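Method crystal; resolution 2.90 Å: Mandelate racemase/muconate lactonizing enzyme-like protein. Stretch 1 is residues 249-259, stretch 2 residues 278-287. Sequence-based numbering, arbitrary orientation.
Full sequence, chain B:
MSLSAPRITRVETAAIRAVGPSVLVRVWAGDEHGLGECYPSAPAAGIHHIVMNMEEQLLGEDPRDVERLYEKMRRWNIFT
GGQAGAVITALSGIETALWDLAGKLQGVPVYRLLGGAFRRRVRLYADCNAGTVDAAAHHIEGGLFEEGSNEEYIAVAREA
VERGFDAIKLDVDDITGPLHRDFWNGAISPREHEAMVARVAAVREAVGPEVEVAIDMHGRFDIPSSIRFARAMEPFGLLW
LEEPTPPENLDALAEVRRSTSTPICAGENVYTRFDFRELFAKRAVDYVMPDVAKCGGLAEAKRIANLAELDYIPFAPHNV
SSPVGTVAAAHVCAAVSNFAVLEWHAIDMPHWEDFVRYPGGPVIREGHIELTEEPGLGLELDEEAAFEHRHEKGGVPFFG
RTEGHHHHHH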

# COMPACT_ATOMS: atom_id res chain seq x y z
N ASN B 249 -5.63 -12.19 -4.96
CA ASN B 249 -6.81 -12.55 -5.74
C ASN B 249 -7.99 -12.97 -4.88
O ASN B 249 -7.96 -14.02 -4.23
CB ASN B 249 -6.43 -13.68 -6.70
CG ASN B 249 -7.46 -13.92 -7.78
OD1 ASN B 249 -8.66 -13.90 -7.53
ND2 ASN B 249 -6.99 -14.16 -8.99
N LEU B 250 -9.05 -12.16 -4.87
CA LEU B 250 -10.22 -12.48 -4.07
C LEU B 250 -11.15 -13.47 -4.76
O LEU B 250 -11.93 -14.18 -4.11
CB LEU B 250 -10.97 -11.20 -3.70
CG LEU B 250 -10.12 -10.19 -2.94
CD1 LEU B 250 -11.03 -9.18 -2.29
CD2 LEU B 250 -9.29 -10.89 -1.89
N ASP B 251 -11.07 -13.51 -6.08
CA ASP B 251 -11.88 -14.44 -6.84
C ASP B 251 -11.54 -15.83 -6.37
O ASP B 251 -12.41 -16.71 -6.26
CB ASP B 251 -11.58 -14.30 -8.33
CG ASP B 251 -12.22 -13.08 -8.95
OD1 ASP B 251 -12.07 -12.87 -10.18
OD2 ASP B 251 -12.90 -12.32 -8.21
N ALA B 252 -10.26 -16.03 -6.06
CA ALA B 252 -9.77 -17.32 -5.60
C ALA B 252 -10.38 -17.65 -4.25
O ALA B 252 -10.89 -18.76 -4.04
CB ALA B 252 -8.26 -17.28 -5.50
N LEU B 253 -10.33 -16.68 -3.34
CA LEU B 253 -10.88 -16.85 -2.00
C LEU B 253 -12.35 -17.18 -2.14
O LEU B 253 -12.88 -18.01 -1.39
CB LEU B 253 -10.73 -15.56 -1.20
CG LEU B 253 -11.32 -15.58 0.20
CD1 LEU B 253 -10.60 -16.58 1.07
CD2 LEU B 253 -11.20 -14.21 0.78
N ALA B 254 -13.00 -16.53 -3.10
CA ALA B 254 -14.42 -16.76 -3.35
C ALA B 254 -14.67 -18.16 -3.92
O ALA B 254 -15.67 -18.81 -3.61
CB ALA B 254 -14.95 -15.69 -4.29
N GLU B 255 -13.75 -18.62 -4.76
CA GLU B 255 -13.89 -19.93 -5.37
C GLU B 255 -13.82 -20.99 -4.28
O GLU B 255 -14.50 -22.01 -4.34
CB GLU B 255 -12.81 -20.17 -6.41
CG GLU B 255 -13.00 -21.50 -7.15
CD GLU B 255 -11.98 -21.72 -8.26
OE1 GLU B 255 -12.03 -20.98 -9.26
OE2 GLU B 255 -11.13 -22.62 -8.12
N VAL B 256 -12.97 -20.75 -3.29
CA VAL B 256 -12.84 -21.68 -2.19
C VAL B 256 -14.13 -21.70 -1.34
O VAL B 256 -14.62 -22.77 -0.96
CB VAL B 256 -11.65 -21.31 -1.27
CG1 VAL B 256 -11.62 -22.21 -0.05
CG2 VAL B 256 -10.34 -21.44 -2.03
N ARG B 257 -14.66 -20.52 -1.05
CA ARG B 257 -15.86 -20.41 -0.24
C ARG B 257 -17.05 -21.16 -0.83
O ARG B 257 -17.89 -21.70 -0.10
CB ARG B 257 -16.24 -18.94 -0.04
CG ARG B 257 -17.43 -18.78 0.87
CD ARG B 257 -17.84 -17.34 1.16
NE ARG B 257 -18.83 -17.32 2.23
CZ ARG B 257 -20.09 -16.89 2.12
NH1 ARG B 257 -20.54 -16.42 0.96
NH2 ARG B 257 -20.90 -16.95 3.16
N ARG B 258 -17.13 -21.20 -2.16
CA ARG B 258 -18.22 -21.91 -2.83
C ARG B 258 -17.99 -23.40 -2.72
O ARG B 258 -18.88 -24.20 -2.94
CB ARG B 258 -18.28 -21.54 -4.31
CG ARG B 258 -18.87 -20.18 -4.62
CD ARG B 258 -19.04 -19.99 -6.13
NE ARG B 258 -17.76 -20.02 -6.84
CZ ARG B 258 -16.99 -18.96 -7.04
NH1 ARG B 258 -17.37 -17.77 -6.61
NH2 ARG B 258 -15.83 -19.10 -7.68
N SER B 259 -16.78 -23.77 -2.36
CA SER B 259 -16.43 -25.17 -2.27
C SER B 259 -16.91 -25.90 -1.04
O SER B 259 -17.50 -26.98 -1.15
CB SER B 259 -14.92 -25.32 -2.36
OG SER B 259 -14.48 -24.87 -3.63
N GLU B 278 -15.28 -4.43 -3.16
CA GLU B 278 -14.99 -5.50 -4.10
C GLU B 278 -15.09 -6.85 -3.41
O GLU B 278 -15.58 -7.82 -3.98
CB GLU B 278 -13.60 -5.31 -4.68
CG GLU B 278 -13.48 -4.11 -5.61
CD GLU B 278 -14.08 -4.36 -7.00
OE1 GLU B 278 -14.10 -3.41 -7.82
OE2 GLU B 278 -14.51 -5.50 -7.28
N LEU B 279 -14.62 -6.91 -2.17
CA LEU B 279 -14.69 -8.15 -1.41
C LEU B 279 -16.14 -8.60 -1.33
O LEU B 279 -16.51 -9.65 -1.85
CB LEU B 279 -14.15 -7.93 0.01
CG LEU B 279 -13.88 -9.21 0.80
CD1 LEU B 279 -12.65 -9.89 0.26
CD2 LEU B 279 -13.70 -8.89 2.25
N PHE B 280 -16.97 -7.79 -0.67
CA PHE B 280 -18.38 -8.10 -0.53
C PHE B 280 -19.02 -8.31 -1.88
O PHE B 280 -19.94 -9.10 -2.02
CB PHE B 280 -19.07 -6.98 0.24
CG PHE B 280 -18.55 -6.82 1.63
CD1 PHE B 280 -18.15 -5.58 2.10
CD2 PHE B 280 -18.41 -7.93 2.46
CE1 PHE B 280 -17.60 -5.45 3.37
CE2 PHE B 280 -17.87 -7.81 3.72
CZ PHE B 280 -17.47 -6.57 4.18
N ALA B 281 -18.53 -7.60 -2.89
CA ALA B 281 -19.06 -7.74 -4.25
C ALA B 281 -18.94 -9.18 -4.73
O ALA B 281 -19.92 -9.76 -5.22
CB ALA B 281 -18.31 -6.81 -5.20
N LYS B 282 -17.75 -9.76 -4.59
CA LYS B 282 -17.52 -11.14 -5.01
C LYS B 282 -18.17 -12.16 -4.09
O LYS B 282 -18.15 -13.35 -4.39
CB LYS B 282 -16.02 -11.43 -5.07
CG LYS B 282 -15.30 -10.92 -6.30
CD LYS B 282 -14.65 -9.57 -6.06
CE LYS B 282 -13.42 -9.39 -6.94
NZ LYS B 282 -13.72 -9.65 -8.37
N ARG B 283 -18.76 -11.72 -2.98
CA ARG B 283 -19.38 -12.63 -2.02
C ARG B 283 -18.34 -13.67 -1.60
O ARG B 283 -18.59 -14.88 -1.66
CB ARG B 283 -20.56 -13.37 -2.66
CG ARG B 283 -21.63 -12.52 -3.33
CD ARG B 283 -22.51 -13.42 -4.21
NE ARG B 283 -21.69 -14.29 -5.07
CZ ARG B 283 -22.16 -15.13 -6.00
NH1 ARG B 283 -23.48 -15.23 -6.22
NH2 ARG B 283 -21.32 -15.87 -6.71
N ALA B 284 -17.18 -13.20 -1.15
CA ALA B 284 -16.09 -14.10 -0.78
C ALA B 284 -15.94 -14.47 0.68
O ALA B 284 -15.14 -15.34 1.01
CB ALA B 284 -14.77 -13.53 -1.29
N VAL B 285 -16.69 -13.83 1.57
CA VAL B 285 -16.57 -14.11 2.99
C VAL B 285 -17.84 -14.38 3.74
O VAL B 285 -18.90 -13.89 3.38
CB VAL B 285 -15.91 -12.94 3.74
CG1 VAL B 285 -14.54 -12.68 3.19
CG2 VAL B 285 -16.78 -11.72 3.62
N ASP B 286 -17.71 -15.17 4.79
CA ASP B 286 -18.83 -15.46 5.66
C ASP B 286 -18.67 -14.43 6.78
O ASP B 286 -19.65 -13.96 7.33
CB ASP B 286 -18.72 -16.87 6.22
CG ASP B 286 -19.23 -17.92 5.25
OD1 ASP B 286 -20.45 -18.21 5.29
OD2 ASP B 286 -18.42 -18.43 4.45
N TYR B 287 -17.42 -14.10 7.07
CA TYR B 287 -17.06 -13.12 8.09
C TYR B 287 -16.06 -12.14 7.52
O TYR B 287 -15.36 -12.45 6.56
CB TYR B 287 -16.39 -13.78 9.29
CG TYR B 287 -17.30 -14.58 10.18
CD1 TYR B 287 -17.72 -15.86 9.82
CD2 TYR B 287 -17.76 -14.05 11.38
CE1 TYR B 287 -18.55 -16.58 10.63
CE2 TYR B 287 -18.60 -14.77 12.20
CZ TYR B 287 -18.99 -16.03 11.82
OH TYR B 287 -19.83 -16.73 12.63

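The helix that begins at Leu250 and the helical segment 278-282 run in broadly the same direction, their axes inclined by 34° and 9.9 Å apart at closest approach. Asn249 caps the first helix, its OD1 accepting from Ala252 N at 3.0 Å and, weakly, from Asp251 N at 2.8 Å. The second helix ends in a Schellman motif: Arg283 takes a positive phi, and the chain beyond it passes close to the first helix, bringing the CA atoms of Ala254 and Ala284 to 4.1 Å. Such proximity suits two small side chains, whose CB atoms touch at 3.7 Å. Around this point the contact is apolar. Leu253 CD2 lies 4.2 Å from Ala284 CB and 4.4 Å from Val285 CG1, while Leu250 CD1 meets Leu279 CD1 at a tight 3.1 Å.

Two salt bridges join the stretches. Lys282 NZ donates to Asp251 OD2 at 2.8 Å; although the CA-to-CB bond of Asp251 points away, its carboxylate comes back within reach. Arg257, almost fully extended, presents its guanidinium edge to Asp286, with NE donating to OD2 at 2.5 Å, while the carbonyl carbon of Val285 lies over one face. By contrast, Arg258 NH1 and Arg283 NH2 approach to 4.4 Å as like charges, a pairing that offers no electrostatic gain.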